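Local coordinates for Fe2OG dioxygenase domain-containing protein (Pseudomonas putida, PDB 4J25) that probably hydroxylates prolyl residues of a protein substrate as a 2-oxoglutarate-dependent, iron-binding prolyl-4-hydroxylase of the double-stranded beta-helix fold, at residues A135-G140 with R212-L217; L55-A60 with L164-Q169; S159-L164 with S216-F221. One frame throughout, in Å; residues are numbered along the deposited sequence.

Contacts 1 and 3 lie in one antiparallel sheet and share strand 214-222, which pairs with strand 129-137 in contact 1 and with strand 156-163 in contact 3; S216 and L217 belong to both. Their centres are about 13 Å apart, and both touch N-oxalylglycine: R214 of contact 1 takes one end of it, while T218 and W220 of contact 3 lie by the other. Contact 2 is packing away from the metal, where helix 53-67 meets the chain leaving strand 156-163. A probable hydrogen bond, L215 N to N165 OD1 at 2.7 Å, ties it to contact 1; with contact 3 it shares L164, and L59 CD1 packs on L162 CD2 at 3.7 Å.

Contact 1: residues A135-G140 with R212-L217; sequences ALYPPG and RERLSL. With OGA (N-oxalylglycine), chain J.
With CG anti to the backbone N (chi1 -180°) and the chain extended to NE, R214 runs out alongside the ring of Y137, whose own CG is anti to the carbonyl carbon. The two side chains point the same way, ring and guanidinium planes only 10° apart, and Y137 CE2 comes to 3.8 Å from R214 NH1. Beside the ring the guanidinium meets the C5 carboxylate of N-oxalylglycine, at the glycine end: NH1 of R214 donates to O4 of the ligand at 2.9 Å and NH2 to O3 at 3.1 Å, with O3 in the guanidinium plane at its edge. NE of R214 is bonded to G174 O, which should restrict rotation of the group. A water sits 2.5 Å from S216 OG, with weaker, longer links to Y137 OH and the ligand N1. Underneath, the backbones pair in register. Y137 N reaches R214 O at 2.8 Å (167° at the hydrogen) and R214 N returns to Y137 O at 2.9 Å; A135 and S216 form the second hydrogen-bonded pair. A basic residue gripping the far carboxylate of the co-substrate analogue is characteristic of the 2-oxoglutarate pocket in double-stranded beta-helix oxygenases.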
loop_
_atom_site.group_PDB
_atom_site.type_symbol
_atom_site.label_atom_id
_atom_site.label_comp_id
_atom_site.label_asym_id
_atom_site.label_seq_id
_atom_site.Cartn_x
_atom_site.Cartn_y
_atom_site.Cartn_z
ATOM N N ALA A 135 -9.466 1.703 3.049
ATOM C CA ALA A 135 -9.893 3.050 2.720
ATOM C C ALA A 135 -10.861 2.988 1.555
ATOM O O ALA A 135 -10.600 2.323 0.555
ATOM C CB ALA A 135 -8.672 3.936 2.376
ATOM N N LEU A 136 -11.976 3.688 1.675
ATOM C CA LEU A 136 -13.003 3.663 0.645
ATOM C C LEU A 136 -13.376 5.092 0.291
ATOM O O LEU A 136 -14.033 5.769 1.075
ATOM C CB LEU A 136 -14.246 2.923 1.150
ATOM C CG LEU A 136 -15.337 2.700 0.089
ATOM C CD1 LEU A 136 -16.109 1.410 0.352
ATOM C CD2 LEU A 136 -16.300 3.886 0.004
ATOM N N TYR A 137 -12.949 5.557 -0.877
ATOM C CA TYR A 137 -13.220 6.929 -1.275
ATOM C C TYR A 137 -14.508 7.013 -2.091
ATOM O O TYR A 137 -14.645 6.343 -3.119
ATOM C CB TYR A 137 -12.037 7.499 -2.062
ATOM C CG TYR A 137 -10.736 7.503 -1.277
ATOM C CD1 TYR A 137 -10.708 7.144 0.062
ATOM C CD2 TYR A 137 -9.537 7.863 -1.877
ATOM C CE1 TYR A 137 -9.522 7.142 0.779
ATOM C CE2 TYR A 137 -8.346 7.862 -1.162
ATOM C CZ TYR A 137 -8.345 7.499 0.163
ATOM O OH TYR A 137 -7.165 7.485 0.890
ATOM N N PRO A 138 -15.475 7.815 -1.620
ATOM C CA PRO A 138 -16.699 8.030 -2.399
ATOM C C PRO A 138 -16.353 8.757 -3.683
ATOM O O PRO A 138 -15.308 9.397 -3.729
ATOM C CB PRO A 138 -17.546 8.940 -1.501
ATOM C CG PRO A 138 -16.933 8.875 -0.156
ATOM C CD PRO A 138 -15.480 8.576 -0.361
ATOM N N PRO A 139 -17.205 8.659 -4.714
ATOM C CA PRO A 139 -16.963 9.420 -5.949
ATOM C C PRO A 139 -16.791 10.904 -5.655
ATOM O O PRO A 139 -17.599 11.470 -4.950
ATOM C CB PRO A 139 -18.241 9.185 -6.765
ATOM C CG PRO A 139 -18.807 7.906 -6.236
ATOM C CD PRO A 139 -18.437 7.855 -4.784
ATOM N N GLY A 140 -15.742 11.520 -6.183
ATOM C CA GLY A 140 -15.483 12.925 -5.931
ATOM C C GLY A 140 -14.425 13.182 -4.871
ATOM O O GLY A 140 -13.853 14.268 -4.820
ATOM N N ARG A 212 -16.138 6.943 -9.359
ATOM C CA ARG A 212 -16.804 5.810 -8.722
ATOM C C ARG A 212 -16.054 5.423 -7.451
ATOM O O ARG A 212 -14.913 5.813 -7.261
ATOM C CB ARG A 212 -16.895 4.615 -9.677
ATOM C CG ARG A 212 -15.555 4.191 -10.251
ATOM C CD ARG A 212 -15.631 2.884 -11.056
ATOM N NE ARG A 212 -15.472 1.694 -10.213
ATOM C CZ ARG A 212 -14.941 0.537 -10.611
ATOM N NH1 ARG A 212 -14.843 -0.477 -9.759
ATOM N NH2 ARG A 212 -14.496 0.381 -11.851
ATOM N N GLU A 213 -16.712 4.680 -6.573
ATOM C CA GLU A 213 -16.108 4.306 -5.301
ATOM C C GLU A 213 -14.741 3.696 -5.523
ATOM O O GLU A 213 -14.569 2.804 -6.353
ATOM C CB GLU A 213 -16.972 3.285 -4.573
ATOM C CG GLU A 213 -18.305 3.798 -4.124
ATOM C CD GLU A 213 -19.123 2.699 -3.496
ATOM O OE1 GLU A 213 -18.517 1.703 -3.026
ATOM O OE2 GLU A 213 -20.364 2.819 -3.485
ATOM N N ARG A 214 -13.761 4.175 -4.780
ATOM C CA ARG A 214 -12.406 3.702 -4.959
ATOM C C ARG A 214 -11.918 3.014 -3.692
ATOM O O ARG A 214 -11.828 3.627 -2.648
ATOM C CB ARG A 214 -11.512 4.870 -5.329
ATOM C CG ARG A 214 -10.063 4.544 -5.554
ATOM C CD ARG A 214 -9.323 5.824 -5.344
ATOM N NE ARG A 214 -7.950 5.846 -5.816
ATOM C CZ ARG A 214 -6.873 5.690 -5.043
ATOM N NH1 ARG A 214 -6.982 5.417 -3.743
ATOM N NH2 ARG A 214 -5.673 5.774 -5.586
ATOM N N LEU A 215 -11.578 1.742 -3.824
ATOM C CA LEU A 215 -11.197 0.905 -2.697
ATOM C C LEU A 215 -9.706 0.610 -2.638
ATOM O O LEU A 215 -9.097 0.281 -3.657
ATOM C CB LEU A 215 -11.930 -0.427 -2.789
ATOM C CG LEU A 215 -13.451 -0.434 -2.827
ATOM C CD1 LEU A 215 -13.917 -1.880 -2.681
ATOM C CD2 LEU A 215 -14.043 0.420 -1.761
ATOM N N SER A 216 -9.130 0.702 -1.439
ATOM C CA SER A 216 -7.716 0.368 -1.242
ATOM C C SER A 216 -7.421 -0.156 0.167
ATOM O O SER A 216 -8.247 -0.067 1.065
ATOM C CB SER A 216 -6.851 1.599 -1.479
ATOM O OG SER A 216 -7.263 2.630 -0.613
ATOM N N LEU A 217 -6.231 -0.716 0.328
ATOM C CA LEU A 217 -5.728 -1.161 1.621
ATOM C C LEU A 217 -4.375 -0.466 1.761
ATOM O O LEU A 217 -3.433 -0.757 1.034
ATOM C CB LEU A 217 -5.609 -2.683 1.623
ATOM C CG LEU A 217 -5.207 -3.428 2.888
ATOM C CD1 LEU A 217 -6.030 -2.996 4.072
ATOM C CD2 LEU A 217 -5.348 -4.924 2.667
HETATM C C1 OGA J . -2.541 7.680 2.178
HETATM C C2 OGA J . -2.473 7.733 0.683
HETATM C C4 OGA J . -3.133 6.860 -1.531
HETATM C C5 OGA J . -3.976 5.828 -2.199
HETATM O O1 OGA J . -3.454 6.977 2.699
HETATM O O2 OGA J . -1.684 8.309 2.896
HETATM O "O2'" OGA J . -1.764 8.568 0.140
HETATM O O3 OGA J . -3.640 5.397 -3.330
HETATM N N1 OGA J . -3.232 6.794 -0.111
HETATM O O4 OGA J . -5.015 5.383 -1.643
HETATM O O HOH W 1 -5.662 4.467 0.045
#

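Contact 2: residues L55-A60 with L164-Q169; sequences LVRALA and LNEGWQ
This is helix-on-sheet packing of the jellyroll (double-stranded beta-helix) fold: one face of helix 53-67 covers the chain as it leaves strand 156-163 and turns into the loop before strand 176-179. L164 carries most of the contact. Its CG stands anti to the carbonyl carbon (chi1 -59°), and the two methyl branches divide the helix surface between them. CD2 rests 3.8 Å from L59 CB and also meets the V56 side chain, which crosses it obliquely, with V56 CG1 at 4.0 Å. CD1 lies against the L59-A60 backbone, 4.0 Å from A60 CA. The small side chain of A60 is consistent with the close approach of the loop, the CA atoms of A60 and L164 being only 5.4 Å apart. A60 CB is 4.1 Å from L164 CB and 3.7 Å from L164 O. No hydrogen bond joins the two segments, so this part of the interface rests on apolar contact.

At the exposed margin, E166 bends at chi2 (-63°) and its side chain crosses that of R57 at about a right angle, OE1 being 3.7 Å from R57 CG. OE1 stands well out of the guanidinium plane, 4.2 Å from R57 NE. Any attraction is probably between nearby charges only, with no N-H pointing at OE1; NH1 of R57 has its salt bridge with D54.

On the inner side, L59 and L164 both touch F134 of strand 129-137, and L59 also meets A104 of helix 103-123, while L164 packs on L215 of strand 214-222.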
loop_
_atom_site.group_PDB
_atom_site.type_symbol
_atom_site.label_atom_id
_atom_site.label_comp_id
_atom_site.label_asym_id
_atom_site.label_seq_id
_atom_site.Cartn_x
_atom_site.Cartn_y
_atom_site.Cartn_z
ATOM N N LEU A 55 -8.235 -13.673 -3.569
ATOM C CA LEU A 55 -7.862 -13.027 -2.304
ATOM C C LEU A 55 -8.130 -11.520 -2.384
ATOM O O LEU A 55 -8.699 -10.938 -1.471
ATOM C CB LEU A 55 -6.377 -13.288 -1.977
ATOM C CG LEU A 55 -5.790 -12.586 -0.745
ATOM C CD1 LEU A 55 -6.635 -12.779 0.501
ATOM C CD2 LEU A 55 -4.364 -13.077 -0.487
ATOM N N VAL A 56 -7.741 -10.903 -3.499
ATOM C CA VAL A 56 -8.036 -9.492 -3.735
ATOM C C VAL A 56 -9.536 -9.203 -3.660
ATOM O O VAL A 56 -9.951 -8.172 -3.116
ATOM C CB VAL A 56 -7.493 -9.017 -5.100
ATOM C CG1 VAL A 56 -7.905 -7.571 -5.371
ATOM C CG2 VAL A 56 -5.968 -9.147 -5.146
ATOM N N ARG A 57 -10.355 -10.098 -4.216
ATOM C CA ARG A 57 -11.809 -9.927 -4.138
ATOM C C ARG A 57 -12.311 -10.034 -2.713
ATOM O O ARG A 57 -13.195 -9.278 -2.310
ATOM C CB ARG A 57 -12.551 -10.936 -5.014
ATOM C CG ARG A 57 -12.419 -10.653 -6.483
ATOM C CD ARG A 57 -13.447 -11.425 -7.296
ATOM N NE ARG A 57 -12.968 -11.622 -8.654
ATOM C CZ ARG A 57 -12.152 -12.603 -9.026
ATOM N NH1 ARG A 57 -11.735 -13.497 -8.137
ATOM N NH2 ARG A 57 -11.757 -12.698 -10.291
ATOM N N ALA A 58 -11.734 -10.962 -1.952
ATOM C CA ALA A 58 -12.089 -11.134 -0.543
ATOM C C ALA A 58 -11.694 -9.902 0.286
ATOM O O ALA A 58 -12.382 -9.532 1.250
ATOM C CB ALA A 58 -11.422 -12.380 0.005
ATOM N N LEU A 59 -10.580 -9.272 -0.084
ATOM C CA LEU A 59 -10.140 -8.032 0.550
ATOM C C LEU A 59 -11.068 -6.887 0.188
ATOM O O LEU A 59 -11.409 -6.085 1.038
ATOM C CB LEU A 59 -8.695 -7.706 0.144
ATOM C CG LEU A 59 -7.638 -8.612 0.781
ATOM C CD1 LEU A 59 -6.252 -8.390 0.198
ATOM C CD2 LEU A 59 -7.608 -8.412 2.290
ATOM N N ALA A 60 -11.470 -6.808 -1.080
ATOM C CA ALA A 60 -12.467 -5.826 -1.493
ATOM C C ALA A 60 -13.738 -5.994 -0.662
ATOM O O ALA A 60 -14.335 -5.017 -0.215
ATOM C CB ALA A 60 -12.771 -5.957 -2.984
ATOM N N LEU A 164 -7.937 -2.485 -5.002
ATOM C CA LEU A 164 -8.929 -3.544 -4.869
ATOM C C LEU A 164 -10.063 -3.449 -5.887
ATOM O O LEU A 164 -11.067 -4.146 -5.763
ATOM C CB LEU A 164 -9.539 -3.468 -3.480
ATOM C CG LEU A 164 -8.558 -3.607 -2.314
ATOM C CD1 LEU A 164 -9.274 -3.415 -0.998
ATOM C CD2 LEU A 164 -7.866 -4.959 -2.368
ATOM N N ASN A 165 -9.917 -2.591 -6.891
ATOM C CA ASN A 165 -11.061 -2.286 -7.749
ATOM C C ASN A 165 -11.068 -3.032 -9.072
ATOM O O ASN A 165 -10.186 -2.850 -9.916
ATOM C CB ASN A 165 -11.124 -0.795 -8.004
ATOM C CG ASN A 165 -10.982 0.002 -6.739
ATOM O OD1 ASN A 165 -11.888 0.034 -5.902
ATOM N ND2 ASN A 165 -9.835 0.660 -6.586
ATOM N N GLU A 166 -12.095 -3.856 -9.250
ATOM C CA GLU A 166 -12.267 -4.613 -10.472
ATOM C C GLU A 166 -12.788 -3.706 -11.579
ATOM O O GLU A 166 -13.598 -2.816 -11.325
ATOM C CB GLU A 166 -13.254 -5.759 -10.234
ATOM C CG GLU A 166 -12.838 -6.706 -9.103
ATOM C CD GLU A 166 -11.540 -7.424 -9.403
ATOM O OE1 GLU A 166 -10.884 -7.932 -8.453
ATOM O OE2 GLU A 166 -11.178 -7.475 -10.599
ATOM N N GLY A 167 -12.297 -3.922 -12.794
ATOM C CA GLY A 167 -12.844 -3.281 -13.980
ATOM C C GLY A 167 -12.659 -1.776 -14.062
ATOM O O GLY A 167 -13.483 -1.081 -14.666
ATOM N N TRP A 168 -11.587 -1.271 -13.459
ATOM C CA TRP A 168 -11.315 0.162 -13.457
ATOM C C TRP A 168 -10.964 0.622 -14.859
ATOM O O TRP A 168 -10.295 -0.094 -15.598
ATOM C CB TRP A 168 -10.152 0.489 -12.516
ATOM C CG TRP A 168 -10.182 1.908 -12.072
ATOM C CD1 TRP A 168 -9.538 2.965 -12.650
ATOM C CD2 TRP A 168 -10.910 2.439 -10.962
ATOM N NE1 TRP A 168 -9.827 4.115 -11.970
ATOM C CE2 TRP A 168 -10.668 3.821 -10.928
ATOM C CE3 TRP A 168 -11.753 1.880 -10.000
ATOM C CZ2 TRP A 168 -11.231 4.653 -9.965
ATOM C CZ3 TRP A 168 -12.315 2.711 -9.042
ATOM C CH2 TRP A 168 -12.050 4.078 -9.031
ATOM N N GLN A 169 -11.426 1.808 -15.235
ATOM C CA GLN A 169 -11.097 2.357 -16.545
ATOM C C GLN A 169 -10.573 3.759 -16.307
ATOM O O GLN A 169 -10.849 4.339 -15.257
ATOM C CB GLN A 169 -12.320 2.390 -17.472
ATOM C CG GLN A 169 -12.974 1.025 -17.758
ATOM C CD GLN A 169 -12.102 0.096 -18.594
ATOM O OE1 GLN A 169 -11.625 0.463 -19.678
ATOM N NE2 GLN A 169 -11.892 -1.122 -18.092
#

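Contact 3: residues S159-L164 with S216-F221; sequences SAVLYL and SLTGWF. With OGA (N-oxalylglycine), chain J.
Backbone hydrogen bonds join A160 with G219 and L162 with L217, two antiparallel hydrogen-bonded pairs. L162 N to L217 O is the straightest, 2.7 Å with 171° at the hydrogen. G219 N to A160 O, at 2.8 Å, is bent to 134°. The carbonyls A160 O and L217 O also each accept a bond from one water.

Apolar contacts are made on the face bearing A160, L162 and L217. L162 CB meets L217 CB at 4.2 Å, and both side chains reach Y108 of helix 103-123; A160 CB lies 4.3 Å from F221 CE2. These strands belong to the double-stranded beta-helix; the other face of their sheet, with V161, Y163, S216, T218 and W220, lines the N-oxalylglycine pocket.

Toward the ligand, V161, with CG1 anti to its backbone N (chi1 -166°), sets that methyl 3.8 Å from O3. The W220 ring has O2 of the ligand in its plane at the edge, 3.8 Å from CZ2.

Polar side-chain contacts gather near the metal. S159 OG lies at the W220 ring edge, 3.3 Å from CD1, and both S159 OG and W220 NE1 hydrogen-bond to OD2 of D148, a manganese ligand, consistent with a second shell that positions that carboxylate.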
loop_
_atom_site.group_PDB
_atom_site.type_symbol
_atom_site.label_atom_id
_atom_site.label_comp_id
_atom_site.label_asym_id
_atom_site.label_seq_id
_atom_site.Cartn_x
_atom_site.Cartn_y
_atom_site.Cartn_z
ATOM N N SER A 159 5.828 3.059 2.658
ATOM C CA SER A 159 4.388 3.072 2.469
ATOM C C SER A 159 4.021 1.987 1.489
ATOM O O SER A 159 4.780 1.696 0.587
ATOM C CB SER A 159 3.944 4.410 1.886
ATOM O OG SER A 159 4.372 5.478 2.705
ATOM N N ALA A 160 2.847 1.399 1.657
ATOM C CA ALA A 160 2.392 0.354 0.765
ATOM C C ALA A 160 0.874 0.438 0.657
ATOM O O ALA A 160 0.161 0.481 1.667
ATOM C CB ALA A 160 2.832 -1.011 1.270
ATOM N N VAL A 161 0.399 0.490 -0.577
ATOM C CA VAL A 161 -1.020 0.562 -0.866
ATOM C C VAL A 161 -1.375 -0.574 -1.807
ATOM O O VAL A 161 -0.741 -0.726 -2.858
ATOM C CB VAL A 161 -1.384 1.862 -1.595
ATOM C CG1 VAL A 161 -2.904 2.056 -1.578
ATOM C CG2 VAL A 161 -0.697 3.025 -0.984
ATOM N N LEU A 162 -2.384 -1.362 -1.435
ATOM C CA LEU A 162 -2.913 -2.399 -2.315
ATOM C C LEU A 162 -4.269 -1.937 -2.853
ATOM O O LEU A 162 -5.148 -1.543 -2.082
ATOM C CB LEU A 162 -3.047 -3.743 -1.574
ATOM C CG LEU A 162 -3.639 -4.888 -2.429
ATOM C CD1 LEU A 162 -2.674 -5.370 -3.483
ATOM C CD2 LEU A 162 -4.044 -6.042 -1.543
ATOM N N TYR A 163 -4.437 -1.940 -4.173
ATOM C CA TYR A 163 -5.723 -1.528 -4.748
ATOM C C TYR A 163 -6.634 -2.735 -5.004
ATOM O O TYR A 163 -6.170 -3.859 -5.178
ATOM C CB TYR A 163 -5.530 -0.647 -5.998
ATOM C CG TYR A 163 -4.733 0.603 -5.673
ATOM C CD1 TYR A 163 -5.289 1.623 -4.924
ATOM C CD2 TYR A 163 -3.420 0.740 -6.081
ATOM C CE1 TYR A 163 -4.555 2.753 -4.594
ATOM C CE2 TYR A 163 -2.686 1.869 -5.756
ATOM C CZ TYR A 163 -3.268 2.870 -5.023
ATOM O OH TYR A 163 -2.544 3.988 -4.691
ATOM N N LEU A 164 -7.937 -2.485 -5.002
ATOM C CA LEU A 164 -8.929 -3.544 -4.869
ATOM C C LEU A 164 -10.063 -3.449 -5.887
ATOM O O LEU A 164 -11.067 -4.146 -5.763
ATOM C CB LEU A 164 -9.539 -3.468 -3.480
ATOM C CG LEU A 164 -8.558 -3.607 -2.314
ATOM C CD1 LEU A 164 -9.274 -3.415 -0.998
ATOM C CD2 LEU A 164 -7.866 -4.959 -2.368
ATOM N N SER A 216 -9.130 0.702 -1.439
ATOM C CA SER A 216 -7.716 0.368 -1.242
ATOM C C SER A 216 -7.421 -0.156 0.167
ATOM O O SER A 216 -8.247 -0.067 1.065
ATOM C CB SER A 216 -6.851 1.599 -1.479
ATOM O OG SER A 216 -7.263 2.630 -0.613
ATOM N N LEU A 217 -6.231 -0.716 0.328
ATOM C CA LEU A 217 -5.728 -1.161 1.621
ATOM C C LEU A 217 -4.375 -0.466 1.761
ATOM O O LEU A 217 -3.433 -0.757 1.034
ATOM C CB LEU A 217 -5.609 -2.683 1.623
ATOM C CG LEU A 217 -5.207 -3.428 2.888
ATOM C CD1 LEU A 217 -6.030 -2.996 4.072
ATOM C CD2 LEU A 217 -5.348 -4.924 2.667
ATOM N N THR A 218 -4.326 0.492 2.677
ATOM C CA THR A 218 -3.180 1.371 2.817
ATOM C C THR A 218 -2.449 1.094 4.135
ATOM O O THR A 218 -3.075 0.811 5.158
ATOM C CB THR A 218 -3.625 2.840 2.732
ATOM O OG1 THR A 218 -2.477 3.690 2.662
ATOM C CG2 THR A 218 -4.490 3.222 3.928
ATOM N N GLY A 219 -1.121 1.165 4.107
ATOM C CA GLY A 219 -0.340 0.827 5.275
ATOM C C GLY A 219 1.068 1.395 5.276
ATOM O O GLY A 219 1.503 2.012 4.297
ATOM N N TRP A 220 1.783 1.127 6.368
ATOM C CA TRP A 220 3.147 1.638 6.577
ATOM C C TRP A 220 3.947 0.664 7.392
ATOM O O TRP A 220 3.441 0.107 8.383
ATOM C CB TRP A 220 3.113 2.992 7.288
ATOM C CG TRP A 220 2.348 3.971 6.494
ATOM C CD1 TRP A 220 2.819 4.762 5.490
ATOM C CD2 TRP A 220 0.945 4.229 6.591
ATOM N NE1 TRP A 220 1.795 5.503 4.963
ATOM C CE2 TRP A 220 0.630 5.179 5.611
ATOM C CE3 TRP A 220 -0.082 3.721 7.399
ATOM C CZ2 TRP A 220 -0.658 5.660 5.434
ATOM C CZ3 TRP A 220 -1.349 4.185 7.221
ATOM C CH2 TRP A 220 -1.635 5.149 6.248
ATOM N N PHE A 221 5.166 0.413 6.935
ATOM C CA PHE A 221 6.154 -0.285 7.729
ATOM C C PHE A 221 6.844 0.740 8.610
ATOM O O PHE A 221 7.235 1.814 8.127
ATOM C CB PHE A 221 7.203 -0.954 6.835
ATOM C CG PHE A 221 6.658 -2.017 5.924
ATOM C CD1 PHE A 221 6.502 -3.316 6.384
ATOM C CD2 PHE A 221 6.335 -1.729 4.610
ATOM C CE1 PHE A 221 6.001 -4.311 5.554
ATOM C CE2 PHE A 221 5.832 -2.713 3.781
ATOM C CZ PHE A 221 5.676 -4.010 4.256
HETATM C C1 OGA J . -2.541 7.680 2.178
HETATM C C2 OGA J . -2.473 7.733 0.683
HETATM C C4 OGA J . -3.133 6.860 -1.531
HETATM C C5 OGA J . -3.976 5.828 -2.199
HETATM O O1 OGA J . -3.454 6.977 2.699
HETATM O O2 OGA J . -1.684 8.309 2.896
HETATM O "O2'" OGA J . -1.764 8.568 0.140
HETATM O O3 OGA J . -3.640 5.397 -3.330
HETATM N N1 OGA J . -3.232 6.794 -0.111
HETATM O O4 OGA J . -5.015 5.383 -1.643
HETATM O O HOH W 2 -1.164 -1.865 2.349
#